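Local coordinates for endoglucanase A (Clostridium longisporum, PDB 6Q1I), which cleaves internal beta-1,4-glucosidic bonds in cellulose derivatives, lichenan and cereal beta-glucans, and also acts on xylan, preferring longer cello-oligosaccharides; this chain is its family 5 glycosidase part, at residues A[153-158]-A[200-205]; A[285-290]-A[314-319]; A[56-61]-A[104-109]. One frame throughout, in Å; residues are numbered along the deposited sequence. Where two conformers were deposited one is given.

Contact 1 of 3, residues A[153-158]-A[200-205]; sequences LIFETL and LSRAVM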
ATOM      1  N   LEU A 153     -13.244   5.609  -0.711  1.00  8.71           N
ATOM      2  CA  LEU A 153     -12.413   5.107   0.377  1.00  8.02           C
ATOM      3  C   LEU A 153     -12.417   3.580   0.366  1.00  8.68           C
ATOM      4  O   LEU A 153     -13.478   2.946   0.483  1.00  9.73           O
ATOM      5  CB  LEU A 153     -12.880   5.649   1.727  1.00  8.22           C
ATOM      6  CG  LEU A 153     -12.045   5.189   2.922  1.00  8.72           C
ATOM      7  CD1 LEU A 153     -10.598   5.663   2.803  1.00  9.59           C
ATOM      8  CD2 LEU A 153     -12.665   5.682   4.216  1.00 10.20           C
ATOM      9  N   ILE A 154     -11.217   3.010   0.277  1.00  7.99           N
ATOM     10  CA  ILE A 154     -10.958   1.578   0.215  1.00  7.27           C
ATOM     11  C   ILE A 154     -10.159   1.222   1.459  1.00  7.84           C
ATOM     12  O   ILE A 154      -9.229   1.947   1.819  1.00  8.72           O
ATOM     13  CB  ILE A 154     -10.106   1.290  -1.043  1.00  8.37           C
ATOM     14  CG1 ILE A 154     -10.849   1.699  -2.314  1.00  9.93           C
ATOM     15  CG2 ILE A 154      -9.695  -0.172  -1.113  1.00  9.33           C
ATOM     16  CD1 ILE A 154      -9.932   1.902  -3.497  1.00 12.80           C
ATOM     17  N   PHE A 155     -10.514   0.127   2.128  1.00  8.00           N
ATOM     18  CA  PHE A 155      -9.739  -0.355   3.263  1.00  7.87           C
ATOM     19  C   PHE A 155      -8.762  -1.429   2.787  1.00  8.24           C
ATOM     20  O   PHE A 155      -9.067  -2.185   1.863  1.00  9.98           O
ATOM     21  CB  PHE A 155     -10.637  -0.965   4.345  1.00  8.30           C
ATOM     22  CG  PHE A 155     -11.554   0.010   5.045  1.00  9.27           C
ATOM     23  CD1 PHE A 155     -11.279   1.363   5.120  1.00 10.26           C
ATOM     24  CD2 PHE A 155     -12.695  -0.460   5.678  1.00  9.79           C
ATOM     25  CE1 PHE A 155     -12.140   2.227   5.790  1.00 10.68           C
ATOM     26  CE2 PHE A 155     -13.538   0.392   6.355  1.00 10.85           C
ATOM     27  CZ  PHE A 155     -13.270   1.738   6.408  1.00 10.39           C
ATOM     28  N   GLU A 156      -7.598  -1.510   3.436  1.00  6.94           N
ATOM     29  CA  GLU A 156      -6.600  -2.551   3.180  1.00  6.82           C
ATOM     30  C   GLU A 156      -6.231  -3.176   4.521  1.00  6.77           C
ATOM     31  O   GLU A 156      -5.718  -2.485   5.405  1.00  7.76           O
ATOM     32  CB  GLU A 156      -5.379  -1.945   2.468  1.00  7.15           C
ATOM     33  CG  GLU A 156      -4.198  -2.887   2.334  1.00  7.86           C
ATOM     34  CD  GLU A 156      -2.933  -2.190   1.862  1.00  7.95           C
ATOM     35  OE1 GLU A 156      -3.004  -1.438   0.871  1.00  9.46           O
ATOM     36  OE2 GLU A 156      -1.874  -2.372   2.509  1.00  8.99           O
ATOM     37  N   THR A 157      -6.509  -4.476   4.685  1.00  7.16           N
ATOM     38  CA  THR A 157      -6.502  -5.086   6.017  1.00  7.17           C
ATOM     39  C   THR A 157      -5.131  -5.016   6.686  1.00  7.95           C
ATOM     40  O   THR A 157      -5.020  -4.683   7.875  1.00  8.01           O
ATOM     41  CB  THR A 157      -6.937  -6.550   5.914  1.00  7.92           C
ATOM     42  OG1 THR A 157      -6.113  -7.215   4.948  1.00  8.31           O
ATOM     43  CG2 THR A 157      -8.423  -6.672   5.526  1.00  9.08           C
ATOM     44  N   LEU A 158      -4.090  -5.398   5.948  1.00  7.71           N
ATOM     45  CA  LEU A 158      -2.728  -5.547   6.435  1.00  7.67           C
ATOM     46  C   LEU A 158      -1.796  -5.142   5.302  1.00  6.67           C
ATOM     47  O   LEU A 158      -2.196  -5.114   4.133  1.00  7.82           O
ATOM     48  CB  LEU A 158      -2.432  -7.007   6.821  1.00  7.77           C
ATOM     49  CG  LEU A 158      -3.217  -7.581   8.000  1.00  8.68           C
ATOM     50  CD1 LEU A 158      -3.021  -9.086   8.069  1.00  9.37           C
ATOM     51  CD2 LEU A 158      -2.801  -6.926   9.298  1.00  9.86           C
ATOM     52  N   LEU A 200     -20.715  -2.602   4.567  1.00 12.21           N
ATOM     53  CA  LEU A 200     -21.165  -3.897   4.073  1.00 13.73           C
ATOM     54  C   LEU A 200     -20.606  -4.197   2.690  1.00 12.80           C
ATOM     55  O   LEU A 200     -20.389  -5.366   2.350  1.00 13.59           O
ATOM     56  CB  LEU A 200     -22.690  -3.928   3.992  1.00 16.50           C
ATOM     57  CG  LEU A 200     -23.472  -3.989   5.299  1.00 20.34           C
ATOM     58  CD1 LEU A 200     -24.950  -3.747   5.045  1.00 22.52           C
ATOM     59  CD2 LEU A 200     -23.255  -5.326   5.976  1.00 21.50           C
ATOM     60  N   SER A 201     -20.373  -3.162   1.875  1.00 13.32           N
ATOM     61  CA  SER A 201     -19.995  -3.330   0.480  0.59 13.83           C
ATOM     62  C   SER A 201     -18.714  -2.612   0.078  1.00 13.98           C
ATOM     63  O   SER A 201     -18.276  -2.767  -1.066  1.00 15.75           O
ATOM     64  CB  SER A 201     -21.125  -2.839  -0.430  0.59 15.88           C
ATOM     65  OG  SER A 201     -22.323  -3.509  -0.103  0.59 17.24           O
ATOM     66  N   ARG A 202     -18.110  -1.831   0.971  1.00 11.82           N
ATOM     67  CA  ARG A 202     -16.863  -1.143   0.657  1.00 10.61           C
ATOM     68  C   ARG A 202     -15.823  -2.124   0.137  1.00 10.29           C
ATOM     69  O   ARG A 202     -15.655  -3.219   0.673  1.00 10.44           O
ATOM     70  CB  ARG A 202     -16.324  -0.478   1.927  1.00 11.50           C
ATOM     71  CG  ARG A 202     -15.117   0.434   1.682  1.00 12.09           C
ATOM     72  CD  ARG A 202     -14.593   1.121   2.948  1.00 12.17           C
ATOM     73  NE  ARG A 202     -15.671   1.783   3.665  1.00 11.10           N
ATOM     74  CZ  ARG A 202     -16.262   2.904   3.273  1.00 10.08           C
ATOM     75  NH1 ARG A 202     -15.859   3.539   2.176  1.00  9.58           N
ATOM     76  NH2 ARG A 202     -17.270   3.389   3.977  1.00  9.95           N
ATOM     77  N   ALA A 203     -15.088  -1.707  -0.885  1.00 10.65           N
ATOM     78  CA  ALA A 203     -13.992  -2.525  -1.377  1.00 10.23           C
ATOM     79  C   ALA A 203     -12.936  -2.682  -0.294  1.00  9.33           C
ATOM     80  O   ALA A 203     -12.561  -1.712   0.380  1.00 10.32           O
ATOM     81  CB  ALA A 203     -13.371  -1.868  -2.608  1.00 11.14           C
ATOM     82  N   VAL A 204     -12.434  -3.908  -0.149  1.00  9.06           N
ATOM     83  CA  VAL A 204     -11.415  -4.226   0.844  1.00  8.63           C
ATOM     84  C   VAL A 204     -10.270  -4.961   0.165  1.00  7.96           C
ATOM     85  O   VAL A 204     -10.460  -6.063  -0.363  1.00  9.01           O
ATOM     86  CB  VAL A 204     -11.979  -5.049   2.015  1.00  9.60           C
ATOM     87  CG1 VAL A 204     -10.857  -5.411   2.994  1.00  9.64           C
ATOM     88  CG2 VAL A 204     -13.089  -4.293   2.731  1.00  9.58           C
ATOM     89  N   MET A 205      -9.092  -4.345   0.168  1.00  7.67           N
ATOM     90  CA  MET A 205      -7.849  -4.967  -0.253  1.00  6.91           C
ATOM     91  C   MET A 205      -7.271  -5.807   0.880  1.00  7.23           C
ATOM     92  O   MET A 205      -7.390  -5.457   2.059  1.00  8.16           O
ATOM     93  CB  MET A 205      -6.829  -3.881  -0.609  1.00  7.80           C
ATOM     94  CG  MET A 205      -7.118  -3.172  -1.908  1.00  7.78           C
ATOM     95  SD  MET A 205      -6.119  -1.703  -2.238  1.00  9.17           S
ATOM     96  CE  MET A 205      -4.476  -2.374  -2.118  1.00  9.54           C
TER
HETATM   97  O   HOH W   1     -14.661   1.444  -1.677  1.00 17.97           O
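Arg202 lays its aliphatic arm across the ring of Phe155. The bump is CD, which sits over the middle of one face, 3.5 Å from the ring centroid. Beyond it the chain bends at chi3 (-51°), and the guanidinium ends up off-centre, its plane 44° from that of the ring. The cation-pi contact is therefore a loose one, with Arg202 CZ 5.0 Å from the Phe155 centroid. NH1 turns off beside the ring and donates to Leu153 O at 3.0 Å, nearly straight and in the guanidinium plane. A water also donates to that carbonyl and accepts from Ala203 N.

Further on, the backbones join as neighbouring parallel strands. Met205 N donates to Phe155 O at 2.7 Å, and Thr157 N to Met205 O. They are the fourth and fifth strands of the family 5 (beta/alpha)8 barrel, linked by a beta-alpha-beta crossover through helix 175-194. Phe155 and Val204 face that helix. Next to them, the methyl bump Thr157 CG2 presses on Val204 CG1 at 3.7 Å, the two side chains crossing at about a right angle.

Glu156 and Met205 lie on the other face of the sheet. Ile154 CG2 fits into the hollow between Ala203 O, 3.6 Å away, and Met205 CG. The Met205 chain curls at its end (chi3 56°), and its tip, CE, bulges to 3.5 Å from Glu156 OE1.

Buried charge is met with polar partners here. The Arg202 guanidinium is gripped by Leu153 O, Asp150 O, Tyr149 O and Asn199 OD1. Glu156 OE2 pairs with Arg73 in a salt bridge and bonds to Asn113, so two opposite charges are buried together. The Glu156 side chain lies about 6 Å from that of Gln284, the changed residue at the presumed nucleophile position.

Contact 2 of 3, residues A[285-290]-A[314-319]; sequences FGSINK and CVWWDN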
ATOM      1  N   PHE A 285       5.047   0.226  -5.642  1.00  6.53           N
ATOM      2  CA  PHE A 285       6.131  -0.038  -6.582  1.00  6.78           C
ATOM      3  C   PHE A 285       7.002   1.211  -6.621  1.00  7.30           C
ATOM      4  O   PHE A 285       6.689   2.224  -5.992  1.00  7.71           O
ATOM      5  CB  PHE A 285       5.631  -0.461  -7.974  1.00  7.34           C
ATOM      6  CG  PHE A 285       5.198   0.677  -8.866  1.00  7.39           C
ATOM      7  CD1 PHE A 285       4.094   1.450  -8.555  1.00  8.19           C
ATOM      8  CD2 PHE A 285       5.873   0.941 -10.046  1.00  8.71           C
ATOM      9  CE1 PHE A 285       3.686   2.493  -9.389  1.00  8.31           C
ATOM     10  CE2 PHE A 285       5.467   1.977 -10.880  1.00  9.36           C
ATOM     11  CZ  PHE A 285       4.370   2.744 -10.551  1.00  8.91           C
ATOM     12  N   GLY A 286       8.085   1.146  -7.372  1.00  7.48           N
ATOM     13  CA  GLY A 286       8.974   2.282  -7.510  1.00  9.02           C
ATOM     14  C   GLY A 286      10.396   1.815  -7.730  1.00  8.58           C
ATOM     15  O   GLY A 286      10.683   0.622  -7.807  1.00  9.32           O
ATOM     16  N   SER A 287      11.285   2.804  -7.853  1.00  8.67           N
ATOM     17  CA  SER A 287      12.718   2.571  -7.949  1.00  9.42           C
ATOM     18  C   SER A 287      13.456   3.604  -7.110  1.00  8.57           C
ATOM     19  O   SER A 287      12.969   4.720  -6.895  1.00  9.35           O
ATOM     20  CB  SER A 287      13.215   2.651  -9.396  1.00 10.67           C
ATOM     21  OG  SER A 287      12.968   3.940  -9.921  1.00 11.05           O
ATOM     22  N   ILE A 288      14.630   3.208  -6.614  1.00  9.96           N
ATOM     23  CA  ILE A 288      15.465   4.097  -5.810  1.00  9.39           C
ATOM     24  C   ILE A 288      16.423   4.909  -6.678  1.00  9.94           C
ATOM     25  O   ILE A 288      16.634   4.604  -7.855  1.00 11.00           O
ATOM     26  CB  ILE A 288      16.219   3.336  -4.699  1.00  9.69           C
ATOM     27  CG1 ILE A 288      17.264   2.390  -5.281  1.00 10.62           C
ATOM     28  CG2 ILE A 288      15.232   2.583  -3.810  1.00 10.23           C
ATOM     29  CD1 ILE A 288      18.138   1.739  -4.228  1.00 12.03           C
ATOM     30  N   ASN A 289      17.007   5.949  -6.090  1.00 10.02           N
ATOM     31  CA  ASN A 289      17.852   6.893  -6.815  1.00 11.00           C
ATOM     32  C   ASN A 289      19.279   6.372  -6.912  1.00 10.97           C
ATOM     33  O   ASN A 289      20.067   6.499  -5.972  1.00 12.80           O
ATOM     34  CB  ASN A 289      17.831   8.241  -6.100  1.00 11.26           C
ATOM     35  CG  ASN A 289      18.707   9.259  -6.765  1.00 12.04           C
ATOM     36  OD1 ASN A 289      19.201   9.039  -7.867  1.00 12.42           O
ATOM     37  ND2 ASN A 289      18.909  10.388  -6.098  1.00 13.77           N
ATOM     38  N   LYS A 290      19.624   5.805  -8.070  1.00 11.23           N
ATOM     39  CA  LYS A 290      20.988   5.405  -8.387  1.00 11.48           C
ATOM     40  C   LYS A 290      21.609   6.338  -9.424  1.00 13.06           C
ATOM     41  O   LYS A 290      22.399   5.907 -10.268  1.00 14.77           O
ATOM     42  CB  LYS A 290      21.033   3.953  -8.868  1.00 11.88           C
ATOM     43  CG  LYS A 290      20.437   2.961  -7.881  1.00 12.00           C
ATOM     44  CD  LYS A 290      20.417   1.532  -8.426  1.00 11.80           C
ATOM     45  CE  LYS A 290      19.827   0.572  -7.411  1.00 11.87           C
ATOM     46  NZ  LYS A 290      19.733  -0.820  -7.937  1.00 12.46           N
ATOM     47  N   CYS A 314      -1.518   0.864 -10.020  1.00  8.42           N
ATOM     48  CA  CYS A 314      -0.210   0.774  -9.393  0.77  7.87           C
ATOM     49  C   CYS A 314       0.085   2.084  -8.686  1.00  8.15           C
ATOM     50  O   CYS A 314      -0.174   3.171  -9.207  1.00  9.63           O
ATOM     51  CB  CYS A 314       0.872   0.387 -10.404  0.77  9.41           C
ATOM     52  SG  CYS A 314       0.840   1.350 -11.917  0.77 11.14           S
ATOM     53  N   VAL A 315       0.621   1.958  -7.473  1.00  7.42           N
ATOM     54  CA  VAL A 315       0.737   3.067  -6.525  1.00  6.22           C
ATOM     55  C   VAL A 315       2.212   3.235  -6.146  1.00  7.28           C
ATOM     56  O   VAL A 315       2.806   2.366  -5.490  1.00  7.34           O
ATOM     57  CB  VAL A 315      -0.142   2.813  -5.292  1.00  7.11           C
ATOM     58  CG1 VAL A 315      -0.215   4.047  -4.429  1.00  7.25           C
ATOM     59  CG2 VAL A 315      -1.560   2.364  -5.695  1.00  8.06           C
ATOM     60  N   TRP A 316       2.806   4.360  -6.554  1.00  7.31           N
ATOM     61  CA  TRP A 316       4.218   4.616  -6.285  1.00  7.31           C
ATOM     62  C   TRP A 316       4.442   4.860  -4.791  1.00  7.49           C
ATOM     63  O   TRP A 316       3.672   5.575  -4.150  1.00  8.20           O
ATOM     64  CB  TRP A 316       4.669   5.847  -7.079  1.00  7.36           C
ATOM     65  CG  TRP A 316       6.140   6.153  -6.934  1.00  7.90           C
ATOM     66  CD1 TRP A 316       6.745   6.802  -5.891  1.00  8.60           C
ATOM     67  CD2 TRP A 316       7.192   5.808  -7.850  1.00  8.27           C
ATOM     68  NE1 TRP A 316       8.105   6.881  -6.099  1.00  8.71           N
ATOM     69  CE2 TRP A 316       8.403   6.285  -7.296  1.00  9.10           C
ATOM     70  CE3 TRP A 316       7.227   5.164  -9.095  1.00  8.99           C
ATOM     71  CZ2 TRP A 316       9.634   6.133  -7.942  1.00  9.52           C
ATOM     72  CZ3 TRP A 316       8.445   5.028  -9.738  1.00  9.06           C
ATOM     73  CH2 TRP A 316       9.632   5.504  -9.157  1.00 10.50           C
ATOM     74  N   TRP A 317       5.512   4.272  -4.242  1.00  7.64           N
ATOM     75  CA  TRP A 317       5.900   4.508  -2.845  1.00  7.15           C
ATOM     76  C   TRP A 317       6.746   5.780  -2.754  1.00  7.44           C
ATOM     77  O   TRP A 317       7.894   5.796  -3.202  1.00  8.97           O
ATOM     78  CB  TRP A 317       6.687   3.314  -2.293  1.00  7.28           C
ATOM     79  CG  TRP A 317       7.074   3.524  -0.865  1.00  7.32           C
ATOM     80  CD1 TRP A 317       8.312   3.890  -0.388  1.00  8.57           C
ATOM     81  CD2 TRP A 317       6.214   3.447   0.280  1.00  6.68           C
ATOM     82  NE1 TRP A 317       8.264   4.044   0.981  1.00  8.25           N
ATOM     83  CE2 TRP A 317       6.989   3.783   1.415  1.00  6.88           C
ATOM     84  CE3 TRP A 317       4.864   3.122   0.459  1.00  7.58           C
ATOM     85  CZ2 TRP A 317       6.462   3.782   2.706  1.00  7.34           C
ATOM     86  CZ3 TRP A 317       4.338   3.129   1.742  1.00  7.65           C
ATOM     87  CH2 TRP A 317       5.131   3.462   2.849  1.00  7.60           C
ATOM     88  N   ASP A 318       6.202   6.851  -2.172  1.00  8.08           N
ATOM     89  CA  ASP A 318       6.915   8.127  -2.042  1.00  8.47           C
ATOM     90  C   ASP A 318       7.148   8.465  -0.570  1.00  8.91           C
ATOM     91  O   ASP A 318       6.245   8.949   0.119  1.00  9.55           O
ATOM     92  CB  ASP A 318       6.178   9.267  -2.744  1.00  9.79           C
ATOM     93  CG  ASP A 318       7.051  10.500  -2.902  1.00  9.39           C
ATOM     94  OD1 ASP A 318       7.996  10.636  -2.101  1.00  9.87           O
ATOM     95  OD2 ASP A 318       6.813  11.307  -3.823  1.00  9.74           O
ATOM     96  N   ASN A 319       8.368   8.222  -0.096  1.00  8.46           N
ATOM     97  CA  ASN A 319       8.738   8.500   1.284  1.00  8.56           C
ATOM     98  C   ASN A 319       9.454   9.832   1.457  1.00  9.02           C
ATOM     99  O   ASN A 319       9.971  10.099   2.540  1.00 10.07           O
ATOM    100  CB  ASN A 319       9.573   7.358   1.865  1.00  8.73           C
ATOM    101  CG  ASN A 319      10.833   7.084   1.073  1.00  8.93           C
ATOM    102  OD1 ASN A 319      11.160   7.804   0.128  1.00  9.44           O
ATOM    103  ND2 ASN A 319      11.538   6.019   1.444  1.00 10.16           N
TER
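Cys314 touches the ring of Phe285 through its CB, 3.7 Å from CE1. Its SG also approaches the ring obliquely, but two conformers were deposited for this residue, and the sulfur-aromatic contact is doubtful in detail. Val304 of helix 293-309 touches both side chains.

Val315 takes part with its backbone. Its carbonyl accepts from Phe285 N at 3.1 Å, with the donor tilted 33° from the carbonyl plane. The same oxygen lies at the edge of the Phe285 ring, near the ring plane and 3.4 Å from CD1. Phe285 holds CG between its own backbone N and carbonyl carbon (chi1 81°), which brings the ring back over the neighbouring strand.

Trp316 carries most of this strand's side-chain packing. Its six-membered ring turns an edge to the face of Phe285 in a T-shaped pair, planes 75° apart, with CE3 above the rim of the phenyl ring. One face of the indole is covered by Gly286. It has no side chain, and its CA can sit directly over the six-membered ring, 3.6 Å from the centroid. Ser287 N follows at 3.4 Å from CH2. The indole NE1 is hydrogen-bonded to Phe330 O, and Ile345 and Leu349 of helix 343-356 pack on the ring. This is the seam between the seventh and eighth strands of the (beta/alpha)8 barrel, at the C-terminal end of strand 280-285, which carries Gln284.

Trp317 closes the seam with its N-H, which donates to Phe285 O at 2.9 Å and almost straight. Its CB stays 3.9 Å from that oxygen. The indole then leads away past Asn26 and Tyr236, and the Trp317 side chain comes within about 4 Å of that of Gln284.

Contact 3 of 3, residues A[56-61]-A[104-109]; sequences TTKAMI and IADDLY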
ATOM      1  N   THR A  56       1.878  16.880   7.135  1.00  9.05           N
ATOM      2  CA  THR A  56       1.194  16.855   5.846  1.00  9.09           C
ATOM      3  C   THR A  56       0.205  18.007   5.737  1.00  9.62           C
ATOM      4  O   THR A  56      -0.534  18.298   6.681  1.00 10.89           O
ATOM      5  CB  THR A  56       0.445  15.525   5.688  1.00  9.19           C
ATOM      6  OG1 THR A  56       1.330  14.425   5.953  1.00  9.81           O
ATOM      7  CG2 THR A  56      -0.102  15.364   4.285  1.00  9.77           C
ATOM      8  N   THR A  57       0.171  18.650   4.568  1.00  9.57           N
ATOM      9  CA  THR A  57      -0.780  19.722   4.298  1.00  9.98           C
ATOM     10  C   THR A  57      -1.650  19.362   3.096  1.00  9.24           C
ATOM     11  O   THR A  57      -1.295  18.517   2.266  1.00  9.93           O
ATOM     12  CB  THR A  57      -0.070  21.038   3.989  1.00 10.91           C
ATOM     13  OG1 THR A  57       0.649  20.858   2.778  1.00 12.06           O
ATOM     14  CG2 THR A  57       0.862  21.448   5.125  1.00 12.63           C
ATOM     15  N   LYS A  58      -2.800  20.022   2.994  1.00  9.51           N
ATOM     16  CA  LYS A  58      -3.645  19.796   1.832  1.00  9.27           C
ATOM     17  C   LYS A  58      -2.937  20.217   0.550  1.00 10.53           C
ATOM     18  O   LYS A  58      -3.152  19.612  -0.507  1.00 10.73           O
ATOM     19  CB  LYS A  58      -4.998  20.489   1.982  1.00 11.79           C
ATOM     20  CG  LYS A  58      -5.972  20.073   0.884  1.00 11.69           C
ATOM     21  CD  LYS A  58      -7.390  20.538   1.134  1.00 12.89           C
ATOM     22  CE  LYS A  58      -8.339  20.076   0.036  1.00 13.86           C
ATOM     23  NZ  LYS A  58      -8.041  20.700  -1.280  1.00 15.20           N
ATOM     24  N   ALA A  59      -2.081  21.238   0.619  1.00 10.53           N
ATOM     25  CA  ALA A  59      -1.354  21.669  -0.570  1.00 10.82           C
ATOM     26  C   ALA A  59      -0.486  20.552  -1.142  1.00 10.72           C
ATOM     27  O   ALA A  59      -0.315  20.469  -2.363  1.00 11.06           O
ATOM     28  CB  ALA A  59      -0.512  22.904  -0.254  1.00 11.88           C
ATOM     29  N   MET A  60       0.078  19.691  -0.291  1.00  9.96           N
ATOM     30  CA  MET A  60       0.836  18.555  -0.811  1.00  9.89           C
ATOM     31  C   MET A  60      -0.073  17.601  -1.575  1.00  9.74           C
ATOM     32  O   MET A  60       0.274  17.132  -2.667  1.00 10.38           O
ATOM     33  CB  MET A  60       1.503  17.800   0.335  1.00  9.95           C
ATOM     34  CG  MET A  60       2.532  18.587   1.090  1.00 10.00           C
ATOM     35  SD  MET A  60       3.014  17.731   2.592  1.00 11.15           S
ATOM     36  CE  MET A  60       3.905  19.020   3.448  1.00 12.17           C
ATOM     37  N   ILE A  61      -1.241  17.308  -1.007  1.00  9.25           N
ATOM     38  CA  ILE A  61      -2.203  16.425  -1.652  1.00  9.45           C
ATOM     39  C   ILE A  61      -2.688  17.031  -2.965  1.00 10.03           C
ATOM     40  O   ILE A  61      -2.818  16.332  -3.977  1.00 10.21           O
ATOM     41  CB  ILE A  61      -3.363  16.134  -0.679  1.00 10.09           C
ATOM     42  CG1 ILE A  61      -2.841  15.500   0.616  1.00 10.29           C
ATOM     43  CG2 ILE A  61      -4.421  15.255  -1.352  1.00 10.49           C
ATOM     44  CD1 ILE A  61      -1.985  14.261   0.435  1.00 11.31           C
ATOM     45  N   ILE A 104      -9.955  12.800  -0.130  1.00  8.93           N
ATOM     46  CA  ILE A 104     -11.321  12.587  -0.602  1.00  9.35           C
ATOM     47  C   ILE A 104     -11.884  13.878  -1.174  1.00  9.28           C
ATOM     48  O   ILE A 104     -12.546  13.873  -2.215  1.00 10.83           O
ATOM     49  CB  ILE A 104     -12.213  12.025   0.521  1.00 10.75           C
ATOM     50  CG1 ILE A 104     -11.744  10.632   0.970  1.00 12.61           C
ATOM     51  CG2 ILE A 104     -13.692  11.997   0.091  1.00 12.05           C
ATOM     52  CD1 ILE A 104     -11.989   9.508  -0.008  1.00 14.03           C
ATOM     53  N   ALA A 105     -11.620  15.007  -0.507  1.00  9.49           N
ATOM     54  CA  ALA A 105     -12.052  16.305  -1.017  1.00 10.48           C
ATOM     55  C   ALA A 105     -11.510  16.560  -2.417  1.00 11.07           C
ATOM     56  O   ALA A 105     -12.190  17.175  -3.247  1.00 12.13           O
ATOM     57  CB  ALA A 105     -11.586  17.417  -0.068  1.00 10.70           C
ATOM     58  N   ASP A 106     -10.297  16.082  -2.702  1.00 11.17           N
ATOM     59  CA  ASP A 106      -9.669  16.270  -4.007  1.00 11.23           C
ATOM     60  C   ASP A 106     -10.105  15.236  -5.035  1.00 12.32           C
ATOM     61  O   ASP A 106      -9.475  15.129  -6.093  1.00 12.73           O
ATOM     62  CB  ASP A 106      -8.144  16.262  -3.860  1.00 12.31           C
ATOM     63  CG  ASP A 106      -7.598  17.589  -3.392  1.00 13.75           C
ATOM     64  OD1 ASP A 106      -8.396  18.521  -3.123  1.00 14.64           O
ATOM     65  OD2 ASP A 106      -6.358  17.701  -3.298  1.00 13.05           O
ATOM     66  N   ASP A 107     -11.159  14.472  -4.752  1.00 11.50           N
ATOM     67  CA  ASP A 107     -11.727  13.519  -5.708  1.00 12.75           C
ATOM     68  C   ASP A 107     -10.792  12.349  -6.001  1.00 13.20           C
ATOM     69  O   ASP A 107     -10.851  11.756  -7.072  1.00 17.56           O
ATOM     70  CB  ASP A 107     -12.167  14.209  -7.008  1.00 15.19           C
ATOM     71  CG  ASP A 107     -13.173  13.396  -7.784  1.00 21.76           C
ATOM     72  OD1 ASP A 107     -13.929  12.639  -7.144  1.00 24.26           O
ATOM     73  OD2 ASP A 107     -13.208  13.512  -9.031  1.00 26.04           O
ATOM     74  N   LEU A 108      -9.947  11.990  -5.042  1.00 10.42           N
ATOM     75  CA  LEU A 108      -9.052  10.853  -5.172  1.00  9.70           C
ATOM     76  C   LEU A 108      -9.689   9.602  -4.579  1.00  9.65           C
ATOM     77  O   LEU A 108     -10.495   9.678  -3.643  1.00 11.17           O
ATOM     78  CB  LEU A 108      -7.746  11.136  -4.422  1.00 10.52           C
ATOM     79  CG  LEU A 108      -6.909  12.283  -4.988  1.00 11.41           C
ATOM     80  CD1 LEU A 108      -5.893  12.753  -3.977  1.00 12.06           C
ATOM     81  CD2 LEU A 108      -6.204  11.846  -6.271  1.00 13.89           C
ATOM     82  N   TYR A 109      -9.326   8.442  -5.136  1.00  8.37           N
ATOM     83  CA  TYR A 109      -9.479   7.193  -4.398  1.00  8.42           C
ATOM     84  C   TYR A 109      -8.439   7.177  -3.288  1.00  8.78           C
ATOM     85  O   TYR A 109      -7.318   7.666  -3.463  1.00  9.02           O
ATOM     86  CB  TYR A 109      -9.292   5.970  -5.317  1.00  9.28           C
ATOM     87  CG  TYR A 109     -10.370   5.905  -6.361  1.00 10.82           C
ATOM     88  CD1 TYR A 109     -10.207   6.522  -7.591  1.00 12.73           C
ATOM     89  CD2 TYR A 109     -11.586   5.297  -6.090  1.00 12.87           C
ATOM     90  CE1 TYR A 109     -11.222   6.530  -8.530  1.00 14.98           C
ATOM     91  CE2 TYR A 109     -12.603   5.292  -7.023  1.00 16.13           C
ATOM     92  CZ  TYR A 109     -12.420   5.907  -8.242  1.00 17.13           C
ATOM     93  OH  TYR A 109     -13.449   5.902  -9.164  1.00 21.19           O
TER
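The first turn of helix 58-67 comes up to the last turn of helix 90-105 and the loop after it, with the CA atoms of Ile61 and Asp106 7.8 Å apart. Lys58 and Asp106 reach toward each other tip to tip. The lysine chain is extended as far as CE, and a bend at chi4 (-66°) swings NZ to 2.9 Å from Asp106 OD1. This salt bridge uses the syn side of the carboxylate, 22° out of its plane. NZ has a second partner in Asp62 OD1. Asp62 OD1 and Asp106 OD2 lie close, and the lysine charge probably eases this. Along the way Lys58 CE passes 4.2 Å from Ala105 CB.

Both helix ends are capped. Thr57 and Met60 form a capping box before helix 58-67, although both of its bonds, Met60 N to Thr57 OG1 and Thr57 N to Met60 SD, are weak. Helix 90-105 stops in a Schellman motif, with Asp107 at positive phi and Leu108 N bonded to Cys103 O. These are two neighbouring outer helices of the (beta/alpha)8 barrel.

Ile61 CG2 touches Asp106 OD2 at 3.7 Å and, on another side, Leu108 CD1 at 3.9 Å. Ile72 of strand 71-74 touches both Ile61 and Leu108 from the sheet, and Tyr102 lies against Lys58 and Ile61.

Contacts 1 and 2 are both buried, on opposite sides of the chain's centre, about 23 Å between centres. In the same barrel, contact 1 pairs two strands, and contact 2 pairs one strand's end and the loop after it with the next strand. Their side chains differ: contact 1 places buried charges among polar partners, whereas contact 2 relies on aromatic rings and a bare glycine backbone. Both come close to Gln284. Contact 3 is only partly buried, lies away from the annotated sites and joins a helix start to a helix end and its loop. A salt bridge takes the place of strand pairing there. It does touch contact 1, where Ile104 CD1 packs 4.2 Å from Leu153 N.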